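Putative alpha-L-fucosidase (Bacteroides thetaiotaomicron, PDB 3EYP) probably hydrolyses alpha-L-fucosyl linkages as a member of glycoside hydrolase family 29, with a beta-sandwich domain C-terminal to its barrel domain. Local coordinates at residues Glu377-Met382 and Tyr454-Val459; Asp280-Ser285 and Lys422-Leu427. All coordinates share one frame; numbering follows the deposited sequence.

Contact 1: residues Glu377-Met382 and Tyr454-Val459; sequences EFDCLM and YKQSPV
Asp379 turns its carboxylate into the bend at Lys455 and Gln456, crossing the end of the lysine chain obliquely, with CG in the crowded position between its own N and carbonyl carbon (chi1 62°). The two oxygens divide the work. Asp379 OD1 takes the N-H of Gln456 N on its syn lone pair at 2.7 Å. Asp379 OD2 receives Lys455 NZ, also at 2.7 Å, from above the carboxylate plane. Bends at chi2 and chi4 curl the lysine chain back, so that NZ also donates to Gln456 O on an in-plane lone pair. Gln456 reaches over with an extended chain, and its NE2 meets Asp379 O at 2.8 Å from above the carbonyl plane; its OE1 is held by Trp279. An alanine in place of Asp379 would remove both carboxylate bonds and would probably loosen the chain at Lys455 and Gln456. Behind this polar cluster, Tyr454 O accepts Asp379 N at 3.0 Å, nearly along the C=O axis, and Tyr454 N donates to Cys380 O. The Tyr454 ring runs beside the strand: Leu381 CA lies at its edge, Met382 CB packs 3.7 Å from Tyr454 CE2, and Phe323 meets the ring edge-to-face. With Asp379 and Cys380 both opposite Tyr454, the backbone forms a classic beta bulge, placed where the chain turns a corner between strands 375-378 and 380-385 of the C-terminal beta-sandwich domain.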
loop_
_atom_site.group_PDB
_atom_site.type_symbol
_atom_site.label_atom_id
_atom_site.label_comp_id
_atom_site.label_asym_id
_atom_site.label_seq_id
_atom_site.Cartn_x
_atom_site.Cartn_y
_atom_site.Cartn_z
ATOM N N GLU A 377 23.122 10.006 18.373
ATOM C CA GLU A 377 23.045 8.551 18.181
ATOM C C GLU A 377 21.791 8.187 17.355
ATOM O O GLU A 377 20.654 8.560 17.684
ATOM C CB GLU A 377 23.018 7.807 19.506
ATOM C CG GLU A 377 23.283 6.341 19.353
ATOM C CD GLU A 377 22.972 5.520 20.616
ATOM O OE1 GLU A 377 22.259 6.018 21.524
ATOM O OE2 GLU A 377 23.446 4.361 20.672
ATOM N N PHE A 378 22.023 7.478 16.260
ATOM C CA PHE A 378 20.890 7.027 15.401
ATOM C C PHE A 378 21.056 5.617 14.860
ATOM O O PHE A 378 22.157 5.105 14.713
ATOM C CB PHE A 378 20.593 8.035 14.279
ATOM C CG PHE A 378 21.691 8.139 13.234
ATOM C CD1 PHE A 378 21.610 7.428 12.054
ATOM C CD2 PHE A 378 22.788 8.967 13.446
ATOM C CE1 PHE A 378 22.623 7.516 11.090
ATOM C CE2 PHE A 378 23.805 9.062 12.505
ATOM C CZ PHE A 378 23.727 8.332 11.319
ATOM N N ASP A 379 19.914 5.032 14.514
ATOM C CA ASP A 379 19.850 3.665 14.018
ATOM C C ASP A 379 18.788 3.453 12.903
ATOM O O ASP A 379 18.351 2.357 12.646
ATOM C CB ASP A 379 19.588 2.697 15.187
ATOM C CG ASP A 379 18.249 2.938 15.903
ATOM O OD1 ASP A 379 17.454 3.822 15.488
ATOM O OD2 ASP A 379 17.987 2.237 16.931
ATOM N N CYS A 380 18.400 4.547 12.281
ATOM C CA CYS A 380 17.377 4.564 11.220
ATOM C C CYS A 380 17.533 5.863 10.445
ATOM O O CYS A 380 17.905 6.864 11.011
ATOM C CB CYS A 380 15.962 4.504 11.863
ATOM S SG CYS A 380 14.631 4.323 10.671
ATOM N N LEU A 381 17.285 5.811 9.148
ATOM C CA LEU A 381 17.238 6.992 8.305
ATOM C C LEU A 381 16.211 6.803 7.192
ATOM O O LEU A 381 15.781 5.674 6.878
ATOM C CB LEU A 381 18.597 7.380 7.702
ATOM C CG LEU A 381 19.318 6.343 6.837
ATOM C CD1 LEU A 381 18.788 6.370 5.381
ATOM C CD2 LEU A 381 20.843 6.492 6.908
ATOM N N MET A 382 15.810 7.951 6.662
ATOM C CA MET A 382 14.728 8.044 5.661
ATOM C C MET A 382 14.992 9.180 4.683
ATOM O O MET A 382 15.533 10.244 5.024
ATOM C CB MET A 382 13.399 8.321 6.368
ATOM C CG MET A 382 12.134 8.421 5.447
ATOM S SD MET A 382 10.570 8.302 6.468
ATOM C CE MET A 382 10.514 9.929 7.119
ATOM N N TYR A 454 17.220 9.057 12.613
ATOM C CA TYR A 454 16.281 8.868 13.705
ATOM C C TYR A 454 16.717 7.759 14.645
ATOM O O TYR A 454 17.599 6.927 14.361
ATOM C CB TYR A 454 14.882 8.548 13.142
ATOM C CG TYR A 454 14.436 9.430 11.966
ATOM C CD1 TYR A 454 13.679 10.569 12.192
ATOM C CD2 TYR A 454 14.765 9.111 10.650
ATOM C CE1 TYR A 454 13.273 11.417 11.153
ATOM C CE2 TYR A 454 14.387 9.947 9.587
ATOM C CZ TYR A 454 13.630 11.102 9.844
ATOM O OH TYR A 454 13.212 11.931 8.832
ATOM N N LYS A 455 16.059 7.752 15.789
ATOM C CA LYS A 455 16.289 6.712 16.745
ATOM C C LYS A 455 14.973 5.909 16.876
ATOM O O LYS A 455 13.896 6.463 17.153
ATOM C CB LYS A 455 16.753 7.313 18.089
ATOM C CG LYS A 455 16.952 6.302 19.197
ATOM C CD LYS A 455 17.958 5.246 18.936
ATOM C CE LYS A 455 17.656 3.980 19.794
ATOM N NZ LYS A 455 16.641 2.986 19.144
ATOM N N GLN A 456 15.086 4.615 16.627
ATOM C CA GLN A 456 13.900 3.744 16.567
ATOM C C GLN A 456 13.272 3.670 17.944
ATOM O O GLN A 456 13.974 3.586 18.940
ATOM C CB GLN A 456 14.238 2.340 16.080
ATOM C CG GLN A 456 14.571 2.252 14.639
ATOM C CD GLN A 456 14.999 0.900 14.236
ATOM O OE1 GLN A 456 14.228 -0.068 14.371
ATOM N NE2 GLN A 456 16.233 0.784 13.707
ATOM N N SER A 457 11.949 3.684 17.957
ATOM C CA SER A 457 11.153 3.665 19.195
ATOM C C SER A 457 11.442 2.446 20.029
ATOM O O SER A 457 11.707 1.359 19.514
ATOM C CB SER A 457 9.626 3.754 18.916
ATOM O OG SER A 457 8.854 3.411 20.062
ATOM N N PRO A 458 11.376 2.612 21.351
ATOM C CA PRO A 458 11.510 1.431 22.187
ATOM C C PRO A 458 10.404 0.427 21.960
ATOM O O PRO A 458 10.536 -0.743 22.243
ATOM C CB PRO A 458 11.407 2.013 23.592
ATOM C CG PRO A 458 11.873 3.392 23.426
ATOM C CD PRO A 458 11.363 3.844 22.139
ATOM N N VAL A 459 9.302 0.915 21.427
ATOM C CA VAL A 459 8.185 0.041 21.103
ATOM C C VAL A 459 8.675 -1.109 20.285
ATOM O O VAL A 459 8.181 -2.185 20.401
ATOM C CB VAL A 459 7.055 0.760 20.299
ATOM C CG1 VAL A 459 6.034 -0.311 19.779
ATOM C CG2 VAL A 459 6.365 1.835 21.177
#

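Contact 2: residues Asp280-Ser285 and Lys422-Leu427. With GOL (glycerol), chain F.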
loop_
_atom_site.group_PDB
_atom_site.type_symbol
_atom_site.label_atom_id
_atom_site.label_comp_id
_atom_site.label_asym_id
_atom_site.label_seq_id
_atom_site.Cartn_x
_atom_site.Cartn_y
_atom_site.Cartn_z
ATOM N N ASP A 280 8.934 -4.519 10.542
ATOM C CA ASP A 280 9.767 -5.028 9.466
ATOM C C ASP A 280 9.022 -4.863 8.143
ATOM O O ASP A 280 9.521 -4.369 7.157
ATOM C CB ASP A 280 10.046 -6.519 9.629
ATOM C CG ASP A 280 11.050 -6.815 10.707
ATOM O OD1 ASP A 280 11.667 -5.857 11.206
ATOM O OD2 ASP A 280 11.274 -8.022 11.004
ATOM N N ILE A 281 7.801 -5.332 8.165
ATOM C CA ILE A 281 6.940 -5.232 6.985
ATOM C C ILE A 281 6.708 -3.807 6.522
ATOM O O ILE A 281 6.834 -3.483 5.323
ATOM C CB ILE A 281 5.583 -5.969 7.212
ATOM C CG1 ILE A 281 5.841 -7.469 7.223
ATOM C CG2 ILE A 281 4.576 -5.619 6.140
ATOM C CD1 ILE A 281 4.634 -8.342 7.761
ATOM N N TYR A 282 6.409 -2.946 7.477
ATOM C CA TYR A 282 6.242 -1.524 7.205
ATOM C C TYR A 282 7.498 -1.023 6.437
ATOM O O TYR A 282 7.433 -0.289 5.433
ATOM C CB TYR A 282 6.065 -0.727 8.520
ATOM C CG TYR A 282 5.875 0.776 8.315
ATOM C CD1 TYR A 282 4.615 1.326 8.064
ATOM C CD2 TYR A 282 6.972 1.641 8.344
ATOM C CE1 TYR A 282 4.464 2.695 7.834
ATOM C CE2 TYR A 282 6.835 3.004 8.122
ATOM C CZ TYR A 282 5.588 3.524 7.876
ATOM O OH TYR A 282 5.434 4.867 7.716
ATOM N N CYS A 283 8.658 -1.441 6.919
ATOM C CA CYS A 283 9.928 -0.922 6.350
ATOM C C CYS A 283 10.220 -1.471 4.965
ATOM O O CYS A 283 10.863 -0.829 4.118
ATOM C CB CYS A 283 11.095 -1.182 7.312
ATOM S SG CYS A 283 11.098 -0.074 8.767
ATOM N N THR A 284 9.674 -2.628 4.707
ATOM C CA THR A 284 9.821 -3.301 3.398
ATOM C C THR A 284 8.643 -3.128 2.491
ATOM O O THR A 284 8.554 -3.779 1.472
ATOM C CB THR A 284 10.191 -4.821 3.537
ATOM O OG1 THR A 284 9.112 -5.512 4.195
ATOM C CG2 THR A 284 11.451 -4.971 4.332
ATOM N N SER A 285 7.811 -2.144 2.824
ATOM C CA SER A 285 6.692 -1.721 1.975
ATOM C C SER A 285 6.626 -0.217 1.867
ATOM O O SER A 285 7.080 0.382 0.900
ATOM C CB SER A 285 5.314 -2.256 2.512
ATOM O OG SER A 285 5.120 -1.910 3.889
ATOM N N LYS A 422 9.418 7.133 -0.618
ATOM C CA LYS A 422 10.015 6.990 0.711
ATOM C C LYS A 422 10.923 5.772 0.670
ATOM O O LYS A 422 10.602 4.774 0.034
ATOM C CB LYS A 422 8.942 6.781 1.779
ATOM C CG LYS A 422 9.467 6.873 3.219
ATOM C CD LYS A 422 8.337 6.463 4.250
ATOM C CE LYS A 422 7.145 7.283 4.064
ATOM N NZ LYS A 422 7.171 8.585 4.837
ATOM N N TRP A 423 12.099 5.925 1.284
ATOM C CA TRP A 423 12.988 4.813 1.478
ATOM C C TRP A 423 13.525 4.899 2.887
ATOM O O TRP A 423 14.060 5.947 3.300
ATOM C CB TRP A 423 14.128 4.754 0.436
ATOM C CG TRP A 423 14.551 3.349 0.254
ATOM C CD1 TRP A 423 15.378 2.641 1.056
ATOM C CD2 TRP A 423 14.042 2.451 -0.703
ATOM N NE1 TRP A 423 15.479 1.330 0.614
ATOM C CE2 TRP A 423 14.650 1.192 -0.470
ATOM C CE3 TRP A 423 13.129 2.569 -1.741
ATOM C CZ2 TRP A 423 14.361 0.083 -1.231
ATOM C CZ3 TRP A 423 12.885 1.426 -2.559
ATOM C CH2 TRP A 423 13.464 0.224 -2.264
ATOM N N ILE A 424 13.313 3.824 3.641
ATOM C CA ILE A 424 13.828 3.754 5.027
ATOM C C ILE A 424 14.972 2.794 5.090
ATOM O O ILE A 424 14.956 1.744 4.438
ATOM C CB ILE A 424 12.710 3.263 6.006
ATOM C CG1 ILE A 424 11.558 4.302 6.072
ATOM C CG2 ILE A 424 13.312 2.879 7.414
ATOM C CD1 ILE A 424 10.271 3.776 6.742
ATOM N N VAL A 425 15.972 3.140 5.876
ATOM C CA VAL A 425 17.053 2.208 6.157
ATOM C C VAL A 425 17.202 2.086 7.665
ATOM O O VAL A 425 17.109 3.076 8.397
ATOM C CB VAL A 425 18.395 2.652 5.496
ATOM C CG1 VAL A 425 19.579 1.862 6.121
ATOM C CG2 VAL A 425 18.307 2.422 3.972
ATOM N N ARG A 426 17.312 0.853 8.115
ATOM C CA ARG A 426 17.616 0.570 9.499
ATOM C C ARG A 426 19.050 0.036 9.568
ATOM O O ARG A 426 19.527 -0.660 8.656
ATOM C CB ARG A 426 16.656 -0.468 10.088
ATOM C CG ARG A 426 15.216 -0.022 10.203
ATOM C CD ARG A 426 14.400 -1.132 10.709
ATOM N NE ARG A 426 14.177 -2.043 9.605
ATOM C CZ ARG A 426 13.485 -3.163 9.705
ATOM N NH1 ARG A 426 12.938 -3.476 10.877
ATOM N NH2 ARG A 426 13.318 -3.928 8.625
ATOM N N LEU A 427 19.704 0.366 10.664
ATOM C CA LEU A 427 21.155 0.217 10.768
ATOM C C LEU A 427 21.558 0.062 12.198
ATOM O O LEU A 427 20.899 0.582 13.096
ATOM C CB LEU A 427 21.852 1.464 10.194
ATOM C CG LEU A 427 21.466 2.866 10.727
ATOM C CD1 LEU A 427 22.691 3.599 11.351
ATOM C CD2 LEU A 427 20.794 3.722 9.673
HETATM C C1 GOL F . 6.050 9.492 9.652
HETATM O O1 GOL F . 4.753 8.973 9.852
HETATM C C2 GOL F . 6.540 8.922 8.342
HETATM O O2 GOL F . 5.457 8.915 7.416
HETATM C C3 GOL F . 6.987 7.508 8.654
HETATM O O3 GOL F . 7.421 6.870 7.482
HETATM O O HOH W 1 13.421 -0.469 4.342
#
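Arg426 leaves the strand with its CB directed at helix 275-283 and CG anti to its carbonyl carbon. CD passes Cys283 SG at 4.0 Å, and the chain then bends at chi3 (-77°). Arg426 NE lies 3.7 Å from Cys283 SG, while CZ and NH2 run past Cys283 CB, so the cysteine packs over one guanidinium face, offset toward the rim. At the tip, Arg426 NH1 donates to Asp280 OD1 at 2.7 Å in a nearly straight salt bridge (N-H...O 173°). The acceptor lies in the guanidinium plane, but the bond uses the anti lone pair of OD1, and the carboxylate plane is turned 63° from the guanidinium. Trp279 adds a cation-pi contact, so cysteine, carboxylate and indole together probably hold the group in this orientation. Two residues earlier on the same face of the strand, Ile424 fills the apolar middle: CG2 touches Cys283 SG, and CD1 reaches CE2 of Tyr282, whose side chain crosses it at about a right angle. A water within hydrogen-bonding distance of both Cys283 O and Ile424 O links the last helical residue to the strand. At the far end a glycerol, probably from the crystallisation liquor, bridges Tyr282 OH and Lys422 NZ through O3, with O3 in the plane of the ring at its edge; Lys422 NZ also binds glycerol O2 and pairs with Glu384. The C-terminal end of helix 275-283, in the fucosidase domain, thus packs on strand 423-432, with helix 306-323 alongside through Ile319 and Phe323 and strand 380-385 next in the sheet.

From the N terminus, the chain first runs through the parallel-stranded catalytic domain to helix 275-283, whose C-terminal end supplies 280-285. It continues through strand 291-295 and helix 306-323 into the beta-sandwich and reaches 377-382. Strand 423-432 then brings 422-427 back against the helix, closing contact 2 over 136 intervening residues. Only after that does 454-459 meet 377-382, closing contact 1 over 71 residues, so the two loops cross. Their strands pair directly: Leu381 O probably accepts from Val425 N, and Asp379 O from Leu427 N. Contact 1 thus fastens the C-terminal tail to the sheet, whereas contact 2 joins that sheet to the catalytic domain.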